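Methyltransferase (Pectobacterium atrosepticum SCRI1043, PDB 2P7I) probably transfers a methyl group from S-adenosylmethionine to an acceptor, as a member of the Rossmann-like class I methyltransferases. Local coordinates at residues Asp27-Phe32 with Leu236-Phe241; Pro39-Gly44 with Ser58-His63; Ile107-Val112 with Lys124-Asp129; Arg184-Ala189 with Ile240-Glu245. One frame throughout, in Å; residues are numbered along the deposited sequence.

Contact 1 of 4, residues Asp27-Phe32 with Leu236-Phe241; sequences DVMHPF and LCASIF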
loop_
_atom_site.group_PDB
_atom_site.type_symbol
_atom_site.label_atom_id
_atom_site.label_comp_id
_atom_site.label_asym_id
_atom_site.label_seq_id
_atom_site.Cartn_x
_atom_site.Cartn_y
_atom_site.Cartn_z
ATOM N N ASP B 27 -24.804 10.062 5.292
ATOM C CA ASP B 27 -25.202 8.930 6.109
ATOM C C ASP B 27 -24.054 8.034 6.503
ATOM O O ASP B 27 -24.117 7.382 7.534
ATOM C CB ASP B 27 -26.270 8.108 5.386
ATOM C CG ASP B 27 -27.549 8.899 5.176
ATOM O OD1 ASP B 27 -28.049 9.446 6.173
ATOM O OD2 ASP B 27 -28.014 9.009 4.029
ATOM N N VAL B 28 -23.004 8.004 5.701
ATOM C CA VAL B 28 -21.884 7.111 5.981
ATOM C C VAL B 28 -20.663 7.933 6.401
ATOM O O VAL B 28 -20.091 7.721 7.485
ATOM C CB VAL B 28 -21.564 6.170 4.793
ATOM C CG1 VAL B 28 -20.256 5.427 5.041
ATOM C CG2 VAL B 28 -22.694 5.175 4.551
HETATM N N MSE B 29 -20.277 8.906 5.588
HETATM C CA MSE B 29 -19.037 9.600 5.862
HETATM C C MSE B 29 -19.074 10.537 7.072
HETATM O O MSE B 29 -18.085 10.621 7.814
HETATM C CB MSE B 29 -18.583 10.343 4.618
HETATM C CG MSE B 29 -18.125 9.482 3.450
HETATM SE SE MSE B 29 -16.690 8.322 3.921
HETATM C CE MSE B 29 -15.449 9.735 4.283
ATOM N N HIS B 30 -20.166 11.288 7.258
ATOM C CA HIS B 30 -20.262 12.196 8.413
ATOM C C HIS B 30 -20.074 11.468 9.750
ATOM O O HIS B 30 -19.272 11.878 10.563
ATOM C CB HIS B 30 -21.555 13.000 8.401
ATOM C CG HIS B 30 -21.569 14.124 7.416
ATOM N ND1 HIS B 30 -22.593 15.043 7.358
ATOM C CD2 HIS B 30 -20.688 14.488 6.453
ATOM C CE1 HIS B 30 -22.343 15.927 6.414
ATOM N NE2 HIS B 30 -21.198 15.612 5.845
ATOM N N PRO B 31 -20.818 10.382 9.988
ATOM C CA PRO B 31 -20.570 9.663 11.244
ATOM C C PRO B 31 -19.151 9.091 11.452
ATOM O O PRO B 31 -18.634 9.151 12.559
ATOM C CB PRO B 31 -21.657 8.558 11.253
ATOM C CG PRO B 31 -22.211 8.515 9.890
ATOM C CD PRO B 31 -21.974 9.851 9.248
ATOM N N PHE B 32 -18.532 8.564 10.410
ATOM C CA PHE B 32 -17.166 8.061 10.506
ATOM C C PHE B 32 -16.184 9.196 10.719
ATOM O O PHE B 32 -15.190 9.011 11.399
ATOM C CB PHE B 32 -16.792 7.223 9.278
ATOM C CG PHE B 32 -17.401 5.853 9.281
ATOM C CD1 PHE B 32 -17.314 5.039 10.404
ATOM C CD2 PHE B 32 -18.048 5.366 8.170
ATOM C CE1 PHE B 32 -17.862 3.773 10.427
ATOM C CE2 PHE B 32 -18.617 4.075 8.199
ATOM C CZ PHE B 32 -18.515 3.293 9.335
ATOM N N LEU B 236 -5.574 5.297 0.452
ATOM C CA LEU B 236 -6.652 4.723 -0.341
ATOM C C LEU B 236 -8.077 5.045 0.148
ATOM O O LEU B 236 -9.032 4.511 -0.376
ATOM C CB LEU B 236 -6.494 3.214 -0.352
ATOM C CG LEU B 236 -5.209 2.700 -0.972
ATOM C CD1 LEU B 236 -5.152 1.120 -0.931
ATOM C CD2 LEU B 236 -5.019 3.248 -2.397
ATOM N N CYS B 237 -8.206 5.885 1.174
ATOM C CA CYS B 237 -9.497 6.156 1.790
ATOM C C CYS B 237 -10.282 7.190 1.006
ATOM O O CYS B 237 -9.712 7.907 0.176
ATOM C CB CYS B 237 -9.296 6.642 3.248
ATOM S SG CYS B 237 -8.721 5.338 4.334
ATOM N N ALA B 238 -11.580 7.278 1.307
ATOM C CA ALA B 238 -12.510 8.261 0.708
ATOM C C ALA B 238 -12.011 9.681 0.969
ATOM O O ALA B 238 -11.952 10.518 0.054
ATOM C CB ALA B 238 -13.871 8.077 1.287
ATOM N N SER B 239 -11.613 9.937 2.214
ATOM C CA SER B 239 -11.194 11.278 2.646
ATOM C C SER B 239 -9.936 11.113 3.438
ATOM O O SER B 239 -9.722 10.124 4.090
ATOM C CB SER B 239 -12.259 11.964 3.506
ATOM O OG SER B 239 -13.359 12.346 2.698
ATOM N N ILE B 240 -9.065 12.110 3.378
ATOM C CA ILE B 240 -7.851 12.062 4.151
ATOM C C ILE B 240 -7.953 13.152 5.220
ATOM O O ILE B 240 -8.688 14.163 5.053
ATOM C CB ILE B 240 -6.610 12.300 3.241
ATOM C CG1 ILE B 240 -6.905 13.405 2.200
ATOM C CG2 ILE B 240 -6.215 11.003 2.516
ATOM C CD1 ILE B 240 -5.686 13.785 1.345
ATOM N N PHE B 241 -7.198 12.945 6.285
ATOM C CA PHE B 241 -7.407 13.620 7.551
ATOM C C PHE B 241 -6.044 13.938 8.109
ATOM O O PHE B 241 -5.229 13.040 8.391
ATOM C CB PHE B 241 -8.242 12.692 8.480
ATOM C CG PHE B 241 -8.306 13.100 9.938
ATOM C CD1 PHE B 241 -8.289 14.436 10.343
ATOM C CD2 PHE B 241 -8.438 12.127 10.914
ATOM C CE1 PHE B 241 -8.324 14.764 11.705
ATOM C CE2 PHE B 241 -8.520 12.463 12.269
ATOM C CZ PHE B 241 -8.417 13.773 12.670
#
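Selenomethionine M29 reaches across from helix 24-37 to A238 and S239, at the corner where strand 237-245 enters the mixed sheet of a Rossmann-like class I methyltransferase. This is a helix-on-sheet contact carried by one long side chain, and its interest lies in how that chain is folded. The chain does not extend straight from the helix: it bends twice in succession, at chi2 (-58°) and chi3 (-64°), and so brings both of its outer atoms over the corner. SE packs alongside the methyl of A238, with SE to A238 CB at 3.9 Å. The terminal methyl bridges the two corner residues, its CE lying 3.8 Å from A238 CB and 4.0 Å from S239 CB. A238 therefore offers one small methyl to two successive atoms of M29, whereas S239 meets CE alone.

All three residues are buried, and the area shared is modest; M29 also packs on I199 and F200 of strand 192-201, the antiparallel neighbour of strand 237-245. On the sheet side S239 rests on V140. The one polar group in the interface has its partner elsewhere: the S239 hydroxyl is hydrogen-bonded to H111 NE2, just beyond the end of strand 104-110. The corner thus joins apolar helix packing to a polar link between two strand ends. At this junction M29 CE touches S239 OG at 3.7 Å, a van der Waals contact of a methyl against an oxygen already engaged by the histidine.

Contact 2 of 4, residues Pro39-Gly44 with Ser58-His63; sequences PFFRPG and SRLQEH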
loop_
_atom_site.group_PDB
_atom_site.type_symbol
_atom_site.label_atom_id
_atom_site.label_comp_id
_atom_site.label_asym_id
_atom_site.label_seq_id
_atom_site.Cartn_x
_atom_site.Cartn_y
_atom_site.Cartn_z
ATOM N N PRO B 39 -11.150 10.696 19.351
ATOM C CA PRO B 39 -10.019 10.517 20.244
ATOM C C PRO B 39 -9.101 11.746 20.388
ATOM O O PRO B 39 -8.310 11.820 21.333
ATOM C CB PRO B 39 -9.228 9.371 19.608
ATOM C CG PRO B 39 -10.087 8.803 18.580
ATOM C CD PRO B 39 -11.098 9.798 18.191
ATOM N N PHE B 40 -9.187 12.671 19.442
ATOM C CA PHE B 40 -8.313 13.833 19.409
ATOM C C PHE B 40 -8.923 15.116 19.940
ATOM O O PHE B 40 -8.191 16.100 20.130
ATOM C CB PHE B 40 -7.870 14.117 17.970
ATOM C CG PHE B 40 -7.153 12.976 17.311
ATOM C CD1 PHE B 40 -5.940 12.546 17.817
ATOM C CD2 PHE B 40 -7.669 12.354 16.166
ATOM C CE1 PHE B 40 -5.232 11.518 17.206
ATOM C CE2 PHE B 40 -6.982 11.331 15.553
ATOM C CZ PHE B 40 -5.763 10.909 16.065
ATOM N N PHE B 41 -10.239 15.140 20.137
ATOM C CA PHE B 41 -10.930 16.339 20.605
ATOM C C PHE B 41 -10.293 16.858 21.884
ATOM O O PHE B 41 -9.911 16.080 22.760
ATOM C CB PHE B 41 -12.407 16.084 20.867
ATOM C CG PHE B 41 -13.296 16.069 19.636
ATOM C CD1 PHE B 41 -13.110 16.942 18.569
ATOM C CD2 PHE B 41 -14.393 15.213 19.595
ATOM C CE1 PHE B 41 -13.987 16.933 17.467
ATOM C CE2 PHE B 41 -15.246 15.183 18.510
ATOM C CZ PHE B 41 -15.050 16.038 17.440
ATOM N N ARG B 42 -10.136 18.179 21.938
ATOM C CA ARG B 42 -9.682 18.883 23.127
ATOM C C ARG B 42 -10.869 19.377 23.938
ATOM O O ARG B 42 -11.898 19.751 23.377
ATOM C CB ARG B 42 -8.906 20.128 22.716
ATOM C CG ARG B 42 -7.736 19.911 21.812
ATOM C CD ARG B 42 -6.552 19.491 22.593
ATOM N NE ARG B 42 -6.289 20.510 23.584
ATOM C CZ ARG B 42 -5.664 20.310 24.733
ATOM N NH1 ARG B 42 -5.188 19.104 25.048
ATOM N NH2 ARG B 42 -5.514 21.329 25.572
ATOM N N PRO B 43 -10.716 19.467 25.264
ATOM C CA PRO B 43 -11.817 20.075 26.036
ATOM C C PRO B 43 -11.901 21.538 25.685
ATOM O O PRO B 43 -10.888 22.135 25.331
ATOM C CB PRO B 43 -11.372 19.906 27.491
ATOM C CG PRO B 43 -9.845 19.724 27.409
ATOM C CD PRO B 43 -9.566 19.075 26.099
ATOM N N GLY B 44 -13.097 22.105 25.715
ATOM C CA GLY B 44 -13.239 23.539 25.490
ATOM C C GLY B 44 -14.258 23.762 24.420
ATOM O O GLY B 44 -15.228 23.056 24.367
ATOM N N SER B 58 -24.836 19.246 13.734
ATOM C CA SER B 58 -25.741 18.503 14.602
ATOM C C SER B 58 -25.036 17.312 15.243
ATOM O O SER B 58 -25.300 16.969 16.398
ATOM C CB SER B 58 -26.984 18.061 13.845
ATOM O OG SER B 58 -26.654 17.145 12.829
ATOM N N ARG B 59 -24.095 16.707 14.517
ATOM C CA ARG B 59 -23.319 15.616 15.077
ATOM C C ARG B 59 -22.280 16.123 16.073
ATOM O O ARG B 59 -22.011 15.486 17.095
ATOM C CB ARG B 59 -22.645 14.839 13.956
ATOM C CG ARG B 59 -23.655 14.220 13.039
ATOM C CD ARG B 59 -23.004 13.349 12.055
ATOM N NE ARG B 59 -23.982 12.722 11.167
ATOM C CZ ARG B 59 -24.590 11.555 11.383
ATOM N NH1 ARG B 59 -24.341 10.815 12.460
ATOM N NH2 ARG B 59 -25.441 11.112 10.479
ATOM N N LEU B 60 -21.686 17.267 15.754
ATOM C CA LEU B 60 -20.745 17.902 16.646
ATOM C C LEU B 60 -21.372 18.368 17.965
ATOM O O LEU B 60 -20.714 18.368 19.011
ATOM C CB LEU B 60 -20.083 19.068 15.916
ATOM C CG LEU B 60 -19.140 18.691 14.767
ATOM C CD1 LEU B 60 -18.621 19.987 14.174
ATOM C CD2 LEU B 60 -17.999 17.726 15.235
ATOM N N GLN B 61 -22.646 18.759 17.907
ATOM C CA GLN B 61 -23.400 19.141 19.103
ATOM C C GLN B 61 -23.532 18.022 20.135
ATOM O O GLN B 61 -23.730 18.289 21.327
ATOM C CB GLN B 61 -24.792 19.638 18.722
ATOM C CG GLN B 61 -24.789 21.032 18.136
ATOM C CD GLN B 61 -26.193 21.588 17.984
ATOM O OE1 GLN B 61 -26.946 21.178 17.096
ATOM N NE2 GLN B 61 -26.551 22.526 18.854
ATOM N N GLU B 62 -23.417 16.772 19.697
ATOM C CA GLU B 62 -23.341 15.671 20.649
ATOM C C GLU B 62 -22.038 15.715 21.450
ATOM O O GLU B 62 -21.940 15.065 22.480
ATOM C CB GLU B 62 -23.492 14.314 19.955
ATOM C CG GLU B 62 -24.798 14.152 19.185
ATOM C CD GLU B 62 -26.016 14.587 19.997
ATOM O OE1 GLU B 62 -26.199 14.072 21.126
ATOM O OE2 GLU B 62 -26.778 15.458 19.514
ATOM N N HIS B 63 -21.048 16.488 21.008
ATOM C CA HIS B 63 -19.757 16.524 21.690
ATOM C C HIS B 63 -19.388 17.830 22.369
ATOM O O HIS B 63 -18.532 17.834 23.258
ATOM C CB HIS B 63 -18.655 16.150 20.694
ATOM C CG HIS B 63 -18.683 14.708 20.327
ATOM N ND1 HIS B 63 -19.551 14.203 19.382
ATOM C CD2 HIS B 63 -18.001 13.652 20.819
ATOM C CE1 HIS B 63 -19.390 12.894 19.298
ATOM N NE2 HIS B 63 -18.453 12.535 20.157
#
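H63 N donates to L60 O at 2.8 Å, in a turn that follows on from helix 55-60 of the Rossmann-like methyltransferase domain and holds together the two residues met by F41. A longer bond, also between residues three apart, joins E62 N to R59 O at 3.2 Å. The imidazole of H63 and the isobutyl group of L60 thus reach F41 from one short piece of chain.

The phenyl ring touches with its outer end; F41 CG lies anti to the carbonyl carbon (chi1 -80°), which turns the ring toward H63. F41 CE2 lies over one face of the H63 ring, 3.9 Å from both H63 CG and H63 CD2. The planes meet obliquely, at 51°, with centroids 5.5 Å apart. At F41 CZ the partner changes: one branch of L60, CD2, comes within 4.1 Å, the two side chains crossing at about a right angle.

Burial falls off across this small cluster, since L60 is buried whereas H63 is exposed. F41 belongs to the loop that leads from helix 24-37 into strand 46-49, and its ring also meets F64 edge-to-face and approaches F138 of strand 135-142. L60 leans on I67 of strand 67-71 and H63 on V34, so the contact fills the angle between helix 24-37, the chain just after helix 55-60 and the sheet.

Contact 3 of 4, residues Ile107-Val112 with Lys124-Asp129; sequences IVLTHV and KRINDD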
loop_
_atom_site.group_PDB
_atom_site.type_symbol
_atom_site.label_atom_id
_atom_site.label_comp_id
_atom_site.label_asym_id
_atom_site.label_seq_id
_atom_site.Cartn_x
_atom_site.Cartn_y
_atom_site.Cartn_z
ATOM N N ILE B 107 -10.873 23.164 15.855
ATOM C CA ILE B 107 -11.351 23.800 14.612
ATOM C C ILE B 107 -11.617 22.730 13.592
ATOM O O ILE B 107 -10.764 21.861 13.384
ATOM C CB ILE B 107 -10.360 24.869 14.080
ATOM C CG1 ILE B 107 -10.185 25.959 15.156
ATOM C CG2 ILE B 107 -10.889 25.453 12.743
ATOM C CD1 ILE B 107 -9.188 27.084 14.793
ATOM N N VAL B 108 -12.807 22.741 13.001
ATOM C CA VAL B 108 -13.182 21.716 12.041
ATOM C C VAL B 108 -13.227 22.336 10.658
ATOM O O VAL B 108 -13.916 23.335 10.453
ATOM C CB VAL B 108 -14.546 21.050 12.389
ATOM C CG1 VAL B 108 -15.042 20.183 11.203
ATOM C CG2 VAL B 108 -14.429 20.225 13.672
ATOM N N LEU B 109 -12.433 21.764 9.732
ATOM C CA LEU B 109 -12.473 22.168 8.315
ATOM C C LEU B 109 -12.569 20.927 7.430
ATOM O O LEU B 109 -11.554 20.342 7.010
ATOM C CB LEU B 109 -11.266 23.047 7.953
ATOM C CG LEU B 109 -11.295 23.815 6.637
ATOM C CD1 LEU B 109 -12.320 24.995 6.587
ATOM C CD2 LEU B 109 -9.855 24.293 6.275
ATOM N N THR B 110 -13.806 20.471 7.241
ATOM C CA THR B 110 -14.057 19.211 6.532
ATOM C C THR B 110 -14.726 19.478 5.217
ATOM O O THR B 110 -15.797 20.097 5.173
ATOM C CB THR B 110 -14.912 18.185 7.334
ATOM O OG1 THR B 110 -16.142 18.776 7.793
ATOM C CG2 THR B 110 -14.122 17.663 8.506
ATOM N N HIS B 111 -14.073 19.011 4.156
ATOM C CA HIS B 111 -14.542 19.199 2.792
ATOM C C HIS B 111 -14.869 20.638 2.455
ATOM O O HIS B 111 -15.874 20.946 1.827
ATOM C CB HIS B 111 -15.739 18.280 2.519
ATOM C CG HIS B 111 -15.372 16.828 2.506
ATOM N ND1 HIS B 111 -16.008 15.910 1.707
ATOM C CD2 HIS B 111 -14.366 16.157 3.114
ATOM C CE1 HIS B 111 -15.458 14.719 1.880
ATOM N NE2 HIS B 111 -14.444 14.843 2.714
ATOM N N VAL B 112 -13.972 21.527 2.844
ATOM C CA VAL B 112 -14.080 22.943 2.527
ATOM C C VAL B 112 -12.802 23.453 1.806
ATOM O O VAL B 112 -12.915 24.248 0.866
ATOM C CB VAL B 112 -14.288 23.774 3.825
ATOM C CG1 VAL B 112 -14.147 25.283 3.560
ATOM C CG2 VAL B 112 -15.613 23.401 4.529
ATOM N N LYS B 124 -3.458 29.584 7.215
ATOM C CA LYS B 124 -2.615 30.531 7.943
ATOM C C LYS B 124 -3.447 31.365 8.941
ATOM O O LYS B 124 -3.021 31.598 10.061
ATOM C CB LYS B 124 -1.823 31.402 6.965
ATOM C CG LYS B 124 -0.862 32.339 7.640
ATOM C CD LYS B 124 -0.047 33.242 6.685
ATOM C CE LYS B 124 0.991 34.038 7.436
ATOM N NZ LYS B 124 1.715 34.916 6.474
ATOM N N ARG B 125 -4.639 31.797 8.552
ATOM C CA ARG B 125 -5.532 32.447 9.501
ATOM C C ARG B 125 -5.862 31.501 10.640
ATOM O O ARG B 125 -5.877 31.881 11.815
ATOM C CB ARG B 125 -6.838 32.853 8.849
ATOM C CG ARG B 125 -6.772 34.018 7.924
ATOM C CD ARG B 125 -8.089 34.806 7.967
ATOM N NE ARG B 125 -8.168 35.574 9.205
ATOM C CZ ARG B 125 -9.179 36.370 9.532
ATOM N NH1 ARG B 125 -10.216 36.513 8.721
ATOM N NH2 ARG B 125 -9.161 37.016 10.687
ATOM N N ILE B 126 -6.102 30.242 10.302
ATOM C CA ILE B 126 -6.432 29.273 11.315
ATOM C C ILE B 126 -5.256 29.167 12.290
ATOM O O ILE B 126 -5.452 29.177 13.507
ATOM C CB ILE B 126 -6.748 27.909 10.717
ATOM C CG1 ILE B 126 -8.067 27.945 9.960
ATOM C CG2 ILE B 126 -6.796 26.848 11.791
ATOM C CD1 ILE B 126 -8.326 26.602 9.162
ATOM N N ASN B 127 -4.033 29.098 11.767
ATOM C CA ASN B 127 -2.876 28.946 12.619
ATOM C C ASN B 127 -2.663 30.184 13.463
ATOM O O ASN B 127 -2.477 30.089 14.678
ATOM C CB ASN B 127 -1.617 28.705 11.785
ATOM C CG ASN B 127 -0.416 28.337 12.639
ATOM O OD1 ASN B 127 -0.310 27.208 13.095
ATOM N ND2 ASN B 127 0.465 29.312 12.902
ATOM N N ASP B 128 -2.692 31.350 12.813
ATOM C CA ASP B 128 -2.238 32.578 13.429
ATOM C C ASP B 128 -3.290 33.316 14.239
ATOM O O ASP B 128 -2.971 34.005 15.207
ATOM C CB ASP B 128 -1.720 33.541 12.356
ATOM C CG ASP B 128 -0.447 33.074 11.691
ATOM O OD1 ASP B 128 0.065 31.993 12.003
ATOM O OD2 ASP B 128 0.037 33.817 10.838
ATOM N N ASP B 129 -4.541 33.236 13.809
ATOM C CA ASP B 129 -5.620 34.037 14.398
ATOM C C ASP B 129 -6.573 33.217 15.257
ATOM O O ASP B 129 -7.094 33.713 16.261
ATOM C CB ASP B 129 -6.415 34.667 13.282
ATOM C CG ASP B 129 -5.642 35.720 12.542
ATOM O OD1 ASP B 129 -4.584 36.132 13.051
ATOM O OD2 ASP B 129 -6.106 36.129 11.459
#
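I126 faces I107 and L109 where helix 119-130 packs on strand 104-110, within the right-handed beta-alpha-beta crossover that leads on to the parallel strand 135-142. From CB the side chain divides and each branch finds a different strand residue. The short branch, CG2, stands anti to the backbone N and meets I107 CD1 at 3.8 Å; the two isoleucine side chains run antiparallel alongside each other. The longer branch uses CG1 as a spacer, and because chi2 is extended (172°) its tip is carried on to L109, with CD1 of I126 4.0 Å from L109 CD2. I107 and L109, two apart on the strand, share this face, while V108 between them points its CB away. L49 of the adjacent strand touches all three side chains.

Polar residues gather on other sides of the helix. R125 grips one oxygen of D129 side-on with NE and NH2, in a salt bridge whose R125 NE to D129 OD2 distance is 3.1 Å. N127 OD1 accepts from G247 N, while its amide nitrogen makes a nearly straight bond, ND2 of N127 to OD1 of D128 at 2.9 Å and 172°.

Contact 4 of 4, residues Arg184-Ala189 with Ile240-Glu245; sequences RDASRA and IFLLCE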
loop_
_atom_site.group_PDB
_atom_site.type_symbol
_atom_site.label_atom_id
_atom_site.label_comp_id
_atom_site.label_asym_id
_atom_site.label_seq_id
_atom_site.Cartn_x
_atom_site.Cartn_y
_atom_site.Cartn_z
ATOM N N ARG B 184 1.534 19.531 2.327
ATOM C CA ARG B 184 2.261 20.692 1.775
ATOM C C ARG B 184 1.613 22.012 2.139
ATOM O O ARG B 184 2.273 22.941 2.618
ATOM C CB ARG B 184 2.395 20.605 0.230
ATOM C CG ARG B 184 3.077 21.792 -0.415
ATOM C CD ARG B 184 2.805 21.869 -1.882
ATOM N NE ARG B 184 1.392 22.133 -2.116
ATOM C CZ ARG B 184 0.736 21.840 -3.230
ATOM N NH1 ARG B 184 1.358 21.314 -4.268
ATOM N NH2 ARG B 184 -0.559 22.121 -3.320
ATOM N N ASP B 185 0.340 22.125 1.862
ATOM C CA ASP B 185 -0.337 23.382 2.088
ATOM C C ASP B 185 -0.436 23.695 3.591
ATOM O O ASP B 185 -0.288 24.850 3.993
ATOM C CB ASP B 185 -1.721 23.355 1.444
ATOM C CG ASP B 185 -1.686 23.513 -0.063
ATOM O OD1 ASP B 185 -0.591 23.685 -0.665
ATOM O OD2 ASP B 185 -2.808 23.575 -0.634
ATOM N N ALA B 186 -0.700 22.679 4.418
ATOM C CA ALA B 186 -0.717 22.884 5.892
ATOM C C ALA B 186 0.654 23.361 6.383
ATOM O O ALA B 186 0.774 24.277 7.198
ATOM C CB ALA B 186 -1.084 21.627 6.581
ATOM N N SER B 187 1.686 22.756 5.856
ATOM C CA SER B 187 2.997 23.108 6.216
ATOM C C SER B 187 3.344 24.508 5.781
ATOM O O SER B 187 3.944 25.268 6.554
ATOM C CB SER B 187 3.998 22.164 5.567
ATOM O OG SER B 187 5.267 22.662 5.850
ATOM N N ARG B 188 2.999 24.818 4.531
ATOM C CA ARG B 188 3.180 26.165 4.003
ATOM C C ARG B 188 2.475 27.263 4.809
ATOM O O ARG B 188 2.935 28.406 4.835
ATOM C CB ARG B 188 2.753 26.252 2.538
ATOM C CG ARG B 188 3.783 25.601 1.614
ATOM C CD ARG B 188 3.284 25.592 0.195
ATOM N NE ARG B 188 4.332 25.149 -0.722
ATOM C CZ ARG B 188 4.264 25.292 -2.036
ATOM N NH1 ARG B 188 3.166 25.780 -2.586
ATOM N NH2 ARG B 188 5.283 24.950 -2.821
ATOM N N ALA B 189 1.363 26.924 5.434
ATOM C CA ALA B 189 0.575 27.859 6.251
ATOM C C ALA B 189 1.131 28.049 7.676
ATOM O O ALA B 189 0.571 28.827 8.465
ATOM C CB ALA B 189 -0.870 27.330 6.341
ATOM N N ILE B 240 -9.065 12.110 3.378
ATOM C CA ILE B 240 -7.851 12.062 4.151
ATOM C C ILE B 240 -7.953 13.152 5.220
ATOM O O ILE B 240 -8.688 14.163 5.053
ATOM C CB ILE B 240 -6.610 12.300 3.241
ATOM C CG1 ILE B 240 -6.905 13.405 2.200
ATOM C CG2 ILE B 240 -6.215 11.003 2.516
ATOM C CD1 ILE B 240 -5.686 13.785 1.345
ATOM N N PHE B 241 -7.198 12.945 6.285
ATOM C CA PHE B 241 -7.407 13.620 7.551
ATOM C C PHE B 241 -6.044 13.938 8.109
ATOM O O PHE B 241 -5.229 13.040 8.391
ATOM C CB PHE B 241 -8.242 12.692 8.480
ATOM C CG PHE B 241 -8.306 13.100 9.938
ATOM C CD1 PHE B 241 -8.289 14.436 10.343
ATOM C CD2 PHE B 241 -8.438 12.127 10.914
ATOM C CE1 PHE B 241 -8.324 14.764 11.705
ATOM C CE2 PHE B 241 -8.520 12.463 12.269
ATOM C CZ PHE B 241 -8.417 13.773 12.670
ATOM N N LEU B 242 -5.768 15.229 8.206
ATOM C CA LEU B 242 -4.657 15.734 8.961
ATOM C C LEU B 242 -5.092 16.389 10.291
ATOM O O LEU B 242 -5.921 17.274 10.312
ATOM C CB LEU B 242 -3.846 16.757 8.146
ATOM C CG LEU B 242 -3.201 16.337 6.812
ATOM C CD1 LEU B 242 -2.289 17.562 6.367
ATOM C CD2 LEU B 242 -2.382 15.106 6.958
ATOM N N LEU B 243 -4.492 15.947 11.382
ATOM C CA LEU B 243 -4.631 16.600 12.684
ATOM C C LEU B 243 -3.487 17.545 12.821
ATOM O O LEU B 243 -2.309 17.157 12.765
ATOM C CB LEU B 243 -4.571 15.597 13.844
ATOM C CG LEU B 243 -4.904 16.200 15.231
ATOM C CD1 LEU B 243 -6.430 16.526 15.305
ATOM C CD2 LEU B 243 -4.489 15.225 16.323
ATOM N N CYS B 244 -3.789 18.810 13.016
ATOM C CA CYS B 244 -2.772 19.842 13.054
ATOM C C CYS B 244 -2.850 20.654 14.339
ATOM O O CYS B 244 -3.918 20.775 14.958
ATOM C CB CYS B 244 -3.004 20.815 11.903
ATOM S SG CYS B 244 -2.940 20.071 10.242
ATOM N N GLU B 245 -1.709 21.184 14.732
ATOM C CA GLU B 245 -1.582 22.080 15.886
ATOM C C GLU B 245 -0.898 23.350 15.441
ATOM O O GLU B 245 -0.373 23.446 14.317
ATOM C CB GLU B 245 -0.841 21.389 17.027
ATOM C CG GLU B 245 -1.760 20.311 17.599
ATOM C CD GLU B 245 -1.116 19.422 18.653
ATOM O OE1 GLU B 245 -0.637 19.951 19.659
ATOM O OE2 GLU B 245 -1.126 18.186 18.485
#
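A186 presents its methyl to L242 and C244, where helix 179-188 lies against strand 237-245 in the Rossmann-like sheet. This strand is inserted between the parallel strands 135-142 and 192-201, and is antiparallel to both. The contacts across the two segments are apolar. A186 CB sits 4.2 Å from L242 CD1 and a looser 4.4 Å from C244 SG, so one methyl spans two strand residues whose side chains leave the same face of the sheet. On L242 an extended chi2 (-172°) carries CD1 out to this methyl. F241 and L243, which alternate with them, face the other way. V193 adds a further wall to A186, and L242 is also covered by L182 and E183 one turn earlier on the helix.

Burial lessens around the helix. S187 and R188 are exposed, R184 partly so, and the arginine chains pack against a fourth subunit: R184 on its H160, R188 on its S159. R184 CD lies 3.7 Å above the guanidinium plane of R188, near its centre. The charge of R184 is paired locally, for its NE and NH2 both grip D185 OD1 side-on. D185 is buried and its other oxygen is bound by Y177 OH. The two arginine nitrogens approach OD1 from the same face, about 41° out of the carboxylate plane, with R184 NE at 2.9 Å and R184 NH2 at 3.1 Å from D185 OD1.

In the fold
From the N terminus, helix 24-37 opens contact 1, which closes 204 residues later on strand 237-245; it holds contacts 2 and 3 nested within its loop. Contact 2 closes a short loop from the loop after that helix, over strand 46-49, to helix 55-60. Contact 3 follows in series, joining strand 104-110 to its crossover helix. Contact 4 then begins on helix 179-188 and ends on the same final strand as contact 1, the two sharing I240 and F241. Helix 24-37 and helix 179-188 thus cover opposite faces of that strand. F40 CD1 and L243 CD2, 3.4 Å apart, bring contacts 2 and 4 together.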